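Local coordinates for protein fructose-1,6-bisphosphatase (PDB 1XI6) that catalyses the magnesium-dependent hydrolysis of fructose 1,6-bisphosphate to fructose 6-phosphate and phosphate, with weak activity on inositol 1-phosphate and other phosphate esters, at residues 12-17 and 87-92; 28-33 and 126-131. All coordinates share one frame; numbering follows the deposited sequence.

Contact 1: residues 12-17 and 87-92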
loop_
_atom_site.group_PDB
_atom_site.type_symbol
_atom_site.label_atom_id
_atom_site.label_comp_id
_atom_site.label_asym_id
_atom_site.label_seq_id
_atom_site.Cartn_x
_atom_site.Cartn_y
_atom_site.Cartn_z
ATOM N N LYS A 12 -12.200 -4.391 -15.712
ATOM C CA LYS A 12 -11.526 -4.261 -17.012
ATOM C C LYS A 12 -11.081 -2.827 -17.297
ATOM O O LYS A 12 -9.996 -2.611 -17.848
ATOM C CB LYS A 12 -12.438 -4.771 -18.139
ATOM C CG LYS A 12 -11.835 -4.737 -19.547
ATOM N N PHE A 13 -11.915 -1.859 -16.911
ATOM C CA PHE A 13 -11.582 -0.449 -17.080
ATOM C C PHE A 13 -10.447 -0.029 -16.146
ATOM O O PHE A 13 -9.481 0.592 -16.595
ATOM C CB PHE A 13 -12.814 0.453 -16.892
ATOM C CG PHE A 13 -12.504 1.929 -16.951
ATOM C CD1 PHE A 13 -12.442 2.689 -15.778
ATOM C CD2 PHE A 13 -12.263 2.556 -18.168
ATOM C CE1 PHE A 13 -12.149 4.064 -15.818
ATOM C CE2 PHE A 13 -11.966 3.925 -18.224
ATOM C CZ PHE A 13 -11.910 4.682 -17.043
ATOM N N TRP A 14 -10.567 -0.372 -14.863
ATOM C CA TRP A 14 -9.580 0.051 -13.867
ATOM C C TRP A 14 -8.243 -0.654 -14.024
ATOM O O TRP A 14 -7.193 -0.026 -13.867
ATOM C CB TRP A 14 -10.123 -0.097 -12.445
ATOM C CG TRP A 14 -11.221 0.870 -12.174
ATOM C CD1 TRP A 14 -12.545 0.580 -12.001
ATOM C CD2 TRP A 14 -11.104 2.298 -12.079
ATOM N NE1 TRP A 14 -13.258 1.737 -11.791
ATOM C CE2 TRP A 14 -12.402 2.805 -11.838
ATOM C CE3 TRP A 14 -10.027 3.197 -12.171
ATOM C CZ2 TRP A 14 -12.659 4.177 -11.687
ATOM C CZ3 TRP A 14 -10.279 4.568 -12.022
ATOM C CH2 TRP A 14 -11.588 5.041 -11.783
ATOM N N ARG A 15 -8.286 -1.947 -14.346
ATOM C CA ARG A 15 -7.080 -2.695 -14.671
ATOM C C ARG A 15 -6.299 -1.953 -15.768
ATOM O O ARG A 15 -5.104 -1.720 -15.614
ATOM C CB ARG A 15 -7.414 -4.135 -15.076
ATOM C CG ARG A 15 -6.203 -5.055 -15.185
ATOM C CD ARG A 15 -6.570 -6.514 -15.494
ATOM N NE ARG A 15 -7.199 -7.181 -14.350
ATOM C CZ ARG A 15 -8.499 -7.474 -14.245
ATOM N NH1 ARG A 15 -9.357 -7.177 -15.220
ATOM N NH2 ARG A 15 -8.946 -8.074 -13.151
ATOM N N GLU A 16 -6.990 -1.551 -16.839
ATOM C CA GLU A 16 -6.357 -0.906 -17.992
ATOM C C GLU A 16 -5.667 0.411 -17.616
ATOM O O GLU A 16 -4.573 0.714 -18.116
ATOM C CB GLU A 16 -7.370 -0.696 -19.128
ATOM N N VAL A 17 -6.306 1.171 -16.730
ATOM C CA VAL A 17 -5.781 2.453 -16.250
ATOM C C VAL A 17 -4.501 2.232 -15.430
ATOM O O VAL A 17 -3.504 2.956 -15.600
ATOM C CB VAL A 17 -6.877 3.249 -15.457
ATOM C CG1 VAL A 17 -6.282 4.268 -14.492
ATOM C CG2 VAL A 17 -7.825 3.940 -16.426
ATOM N N TYR A 87 -17.047 7.751 -7.532
ATOM C CA TYR A 87 -15.815 6.999 -7.364
ATOM C C TYR A 87 -14.682 7.790 -6.706
ATOM O O TYR A 87 -14.475 8.974 -6.993
ATOM C CB TYR A 87 -15.350 6.479 -8.714
ATOM C CG TYR A 87 -16.286 5.500 -9.385
ATOM C CD1 TYR A 87 -17.058 5.894 -10.474
ATOM C CD2 TYR A 87 -16.382 4.168 -8.947
ATOM C CE1 TYR A 87 -17.913 5.002 -11.112
ATOM C CE2 TYR A 87 -17.237 3.263 -9.579
ATOM C CZ TYR A 87 -18.003 3.689 -10.666
ATOM O OH TYR A 87 -18.858 2.813 -11.311
ATOM N N THR A 88 -13.946 7.117 -5.829
ATOM C CA THR A 88 -12.800 7.714 -5.150
ATOM C C THR A 88 -11.561 6.844 -5.353
ATOM O O THR A 88 -11.594 5.641 -5.094
ATOM C CB THR A 88 -13.081 7.926 -3.639
ATOM O OG1 THR A 88 -14.276 8.695 -3.485
ATOM C CG2 THR A 88 -11.934 8.661 -2.952
ATOM N N VAL A 89 -10.483 7.465 -5.824
ATOM C CA VAL A 89 -9.198 6.800 -5.997
ATOM C C VAL A 89 -8.208 7.301 -4.943
ATOM O O VAL A 89 -7.876 8.484 -4.908
ATOM C CB VAL A 89 -8.621 7.019 -7.421
ATOM C CG1 VAL A 89 -7.414 6.147 -7.647
ATOM C CG2 VAL A 89 -9.651 6.703 -8.480
ATOM N N ILE A 90 -7.751 6.400 -4.079
ATOM C CA ILE A 90 -6.619 6.701 -3.201
ATOM C C ILE A 90 -5.325 6.303 -3.906
ATOM O O ILE A 90 -5.148 5.161 -4.325
ATOM C CB ILE A 90 -6.711 6.022 -1.824
ATOM C CG1 ILE A 90 -8.103 6.254 -1.215
ATOM C CG2 ILE A 90 -5.576 6.517 -0.920
ATOM C CD1 ILE A 90 -8.292 5.734 0.201
ATOM N N VAL A 91 -4.436 7.277 -4.025
ATOM C CA VAL A 91 -3.215 7.164 -4.794
ATOM C C VAL A 91 -1.990 7.241 -3.881
ATOM O O VAL A 91 -1.805 8.231 -3.158
ATOM C CB VAL A 91 -3.150 8.301 -5.850
ATOM C CG1 VAL A 91 -1.786 8.345 -6.547
ATOM C CG2 VAL A 91 -4.256 8.147 -6.863
ATOM N N ASP A 92 -1.161 6.202 -3.901
ATOM C CA ASP A 92 0.199 6.341 -3.380
ATOM C C ASP A 92 1.152 6.236 -4.568
ATOM O O ASP A 92 1.391 5.138 -5.076
ATOM C CB ASP A 92 0.524 5.320 -2.281
ATOM C CG ASP A 92 1.768 5.695 -1.455
ATOM O OD1 ASP A 92 2.544 6.600 -1.860
ATOM O OD2 ASP A 92 1.975 5.070 -0.381
#
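Between the start of helix 11-28, at W14, and strand 87-92, at V89, the backbones stay well apart, with W14 CA and V89 CA 10.4 Å from each other, and side chains alone bridge the gap. W14 reaches across with the six-membered half of its indole. Its CG stands anti to the carbonyl carbon (chi1 -68°), which sends the ring toward the strand. The two side chains come from opposite directions, W14 CH2 lying 4.2 Å from V89 CG2, oblique to the indole, and CZ3 lies equally near the same methyl. Y87, on the same side of the strand as V89, meets the indole obliquely, W14 CZ2 lying 4.5 Å from Y87 CG. The arrangement is a helix laid on the mixed sheet of the inositol monophosphatase fold: W14 also touches V113, I120 and Y121 on strands 108-115 and 118-126. T88, on the opposite side of the strand from V89, hydrogen-bonds N72 through OG1, and I90 packs on T209 and A212 of helix 208-219. On the helix itself, F13 CD1 sits 3.9 Å above the plane of the W14 indole, over its centre. R15, one residue on from W14, forms a salt bridge with E134.

Contact 2: residues 28-33 and 126-131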
loop_
_atom_site.group_PDB
_atom_site.type_symbol
_atom_site.label_atom_id
_atom_site.label_comp_id
_atom_site.label_asym_id
_atom_site.label_seq_id
_atom_site.Cartn_x
_atom_site.Cartn_y
_atom_site.Cartn_z
ATOM N N THR A 28 9.292 6.611 -17.068
ATOM C CA THR A 28 9.448 7.989 -16.601
ATOM C C THR A 28 10.045 8.108 -15.189
ATOM O O THR A 28 10.861 8.995 -14.946
ATOM C CB THR A 28 8.095 8.741 -16.704
ATOM O OG1 THR A 28 7.661 8.722 -18.066
ATOM C CG2 THR A 28 8.192 10.182 -16.254
ATOM N N ILE A 29 9.657 7.233 -14.264
ATOM C CA ILE A 29 10.183 7.337 -12.896
ATOM C C ILE A 29 11.339 6.364 -12.585
ATOM O O ILE A 29 12.229 6.691 -11.812
ATOM C CB ILE A 29 9.044 7.340 -11.815
ATOM C CG1 ILE A 29 8.323 8.685 -11.808
ATOM C CG2 ILE A 29 9.588 7.136 -10.407
ATOM C CD1 ILE A 29 7.183 8.789 -12.739
ATOM N N MET A 30 11.333 5.190 -13.207
ATOM C CA MET A 30 12.387 4.190 -12.986
ATOM C C MET A 30 13.824 4.647 -13.288
ATOM O O MET A 30 14.741 4.243 -12.568
ATOM C CB MET A 30 12.078 2.883 -13.727
ATOM C CG MET A 30 11.181 1.924 -12.973
ATOM S SD MET A 30 11.762 1.587 -11.307
ATOM C CE MET A 30 13.284 0.690 -11.595
ATOM N N PRO A 31 14.029 5.480 -14.349
ATOM C CA PRO A 31 15.327 6.144 -14.544
ATOM C C PRO A 31 15.915 6.800 -13.298
ATOM O O PRO A 31 17.128 6.908 -13.196
ATOM C CB PRO A 31 15.007 7.230 -15.567
ATOM C CG PRO A 31 13.908 6.694 -16.349
ATOM C CD PRO A 31 13.097 5.824 -15.447
ATOM N N PHE A 32 15.069 7.224 -12.366
ATOM C CA PHE A 32 15.526 7.943 -11.176
ATOM C C PHE A 32 15.881 7.069 -9.983
ATOM O O PHE A 32 16.234 7.591 -8.940
ATOM C CB PHE A 32 14.498 9.002 -10.759
ATOM C CG PHE A 32 14.312 10.084 -11.777
ATOM C CD1 PHE A 32 15.203 11.152 -11.841
ATOM C CD2 PHE A 32 13.258 10.032 -12.685
ATOM C CE1 PHE A 32 15.049 12.150 -12.793
ATOM C CE2 PHE A 32 13.095 11.030 -13.643
ATOM C CZ PHE A 32 13.994 12.092 -13.695
ATOM N N PHE A 33 15.793 5.750 -10.138
ATOM C CA PHE A 33 16.119 4.816 -9.060
ATOM C C PHE A 33 17.576 4.936 -8.635
ATOM O O PHE A 33 18.484 4.778 -9.446
ATOM C CB PHE A 33 15.779 3.372 -9.461
ATOM C CG PHE A 33 16.193 2.344 -8.442
ATOM C CD1 PHE A 33 15.559 2.273 -7.198
ATOM C CD2 PHE A 33 17.219 1.449 -8.721
ATOM C CE1 PHE A 33 15.953 1.325 -6.253
ATOM C CE2 PHE A 33 17.614 0.507 -7.786
ATOM C CZ PHE A 33 16.979 0.439 -6.552
ATOM N N GLU A 126 5.095 -3.695 -7.944
ATOM C CA GLU A 126 6.454 -3.685 -7.421
ATOM C C GLU A 126 7.459 -3.726 -8.565
ATOM O O GLU A 126 7.778 -4.801 -9.052
ATOM C CB GLU A 126 6.677 -4.865 -6.485
ATOM C CG GLU A 126 7.863 -4.689 -5.602
ATOM C CD GLU A 126 8.365 -5.967 -4.970
ATOM O OE1 GLU A 126 7.684 -7.010 -5.027
ATOM O OE2 GLU A 126 9.473 -5.912 -4.405
ATOM N N PRO A 127 7.959 -2.550 -9.000
ATOM C CA PRO A 127 8.796 -2.486 -10.202
ATOM C C PRO A 127 10.034 -3.394 -10.225
ATOM O O PRO A 127 10.305 -3.981 -11.266
ATOM C CB PRO A 127 9.177 -0.999 -10.281
ATOM C CG PRO A 127 8.101 -0.310 -9.555
ATOM C CD PRO A 127 7.761 -1.209 -8.419
ATOM N N MET A 128 10.749 -3.529 -9.103
ATOM C CA MET A 128 11.981 -4.354 -9.045
ATOM C C MET A 128 11.767 -5.842 -9.307
ATOM O O MET A 128 12.661 -6.518 -9.811
ATOM C CB MET A 128 12.718 -4.191 -7.707
ATOM C CG MET A 128 13.333 -2.819 -7.459
ATOM S SD MET A 128 14.322 -2.087 -8.788
ATOM C CE MET A 128 15.706 -3.218 -8.862
ATOM N N THR A 129 10.588 -6.346 -8.953
ATOM C CA THR A 129 10.230 -7.750 -9.158
ATOM C C THR A 129 9.221 -7.936 -10.285
ATOM O O THR A 129 8.892 -9.069 -10.631
ATOM C CB THR A 129 9.619 -8.363 -7.894
ATOM O OG1 THR A 129 8.467 -7.603 -7.520
ATOM C CG2 THR A 129 10.612 -8.357 -6.741
ATOM N N GLU A 130 8.736 -6.823 -10.840
ATOM C CA GLU A 130 7.664 -6.783 -11.863
ATOM C C GLU A 130 6.358 -7.450 -11.417
ATOM O O GLU A 130 5.665 -8.085 -12.206
ATOM C CB GLU A 130 8.154 -7.327 -13.207
ATOM C CG GLU A 130 9.201 -6.441 -13.856
ATOM C CD GLU A 130 9.638 -6.930 -15.233
ATOM O OE1 GLU A 130 10.359 -6.173 -15.928
ATOM O OE2 GLU A 130 9.271 -8.062 -15.626
ATOM N N ARG A 131 6.040 -7.288 -10.139
ATOM C CA ARG A 131 4.923 -7.977 -9.521
ATOM C C ARG A 131 3.674 -7.130 -9.515
ATOM O O ARG A 131 3.683 -5.997 -9.039
ATOM C CB ARG A 131 5.277 -8.394 -8.100
ATOM C CG ARG A 131 6.134 -9.625 -8.038
ATOM C CD ARG A 131 6.170 -10.125 -6.641
ATOM N NE ARG A 131 7.190 -11.142 -6.447
ATOM C CZ ARG A 131 8.169 -11.064 -5.556
ATOM N NH1 ARG A 131 9.037 -12.050 -5.459
ATOM N NH2 ARG A 131 8.281 -10.013 -4.757
#
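M30 and F33, in the turn that follows helix 11-28, meet P127 and M128 in a beta hairpin connection, the link between strands 118-126 and 131-136 of the mixed sheet. The hairpin carries a G1 beta bulge, in which E130 and R131 both face E126 and E130 has a positive phi. In the first segment the carbonyl of I29 starts the 3-10 turn at 30-32 by accepting from the backbone of F32; the I29 side chain packs on L61 and F100, that of F32 on V54, L57 and F100. M30, between them, is directed at the hairpin. Bends at chi2 and chi3 bring its sulfur and methyl against P127 and M128. M30 SD rests 3.8 Å from P127 CB, the closest approach between the two segments, and M30 CE lies 4.1 Å from M128 SD. F33 offers a ring face to M128: M128 SD sits 4.3 Å from the centroid of the F33 ring, 13° off the normal, a Met-aromatic contact. F107 closes the cluster, touching M30, P127, M128 and the F33 ring. P127 is buried, its side chain about 7 Å from that of L94, which by similarity contributes to a magnesium site. Within the hairpin, E126 O accepts from the backbone N of both T129 and R131, which reach it from opposite faces of its plane. While E126 OE2 is hydrogen-bonded to Y190, E126 OE1 is gripped twice: R131 NH2 meets the syn lone pair of E126 OE1 in a salt bridge, with OE1 tilted 23° out of the guanidinium plane, and T129 OG1 donates to E126 OE1 from above the carboxylate plane at 2.7 Å.

Overall arrangement
Contacts 1 and 2 lie near the two ends of helix 11-28: contact 1 uses its first turns, contact 2 the turn that follows it. Their centres are 19 Å apart and their nearest atoms about 10 Å, without touching. Along the chain the segments alternate, 12-17, 28-33, 87-92, 126-131, so the two connections cross. Both tie this N-terminal region to the same mixed sheet, contact 1 to the side chains of strand 87-92, contact 2 to the hairpin connection between strands 118-126 and 131-136. Contact 1 packs the helix on the strand well before D92, a magnesium ligand by similarity, and away from the probable sites; contact 2 approaches them, its hairpin lying near L94 and D95.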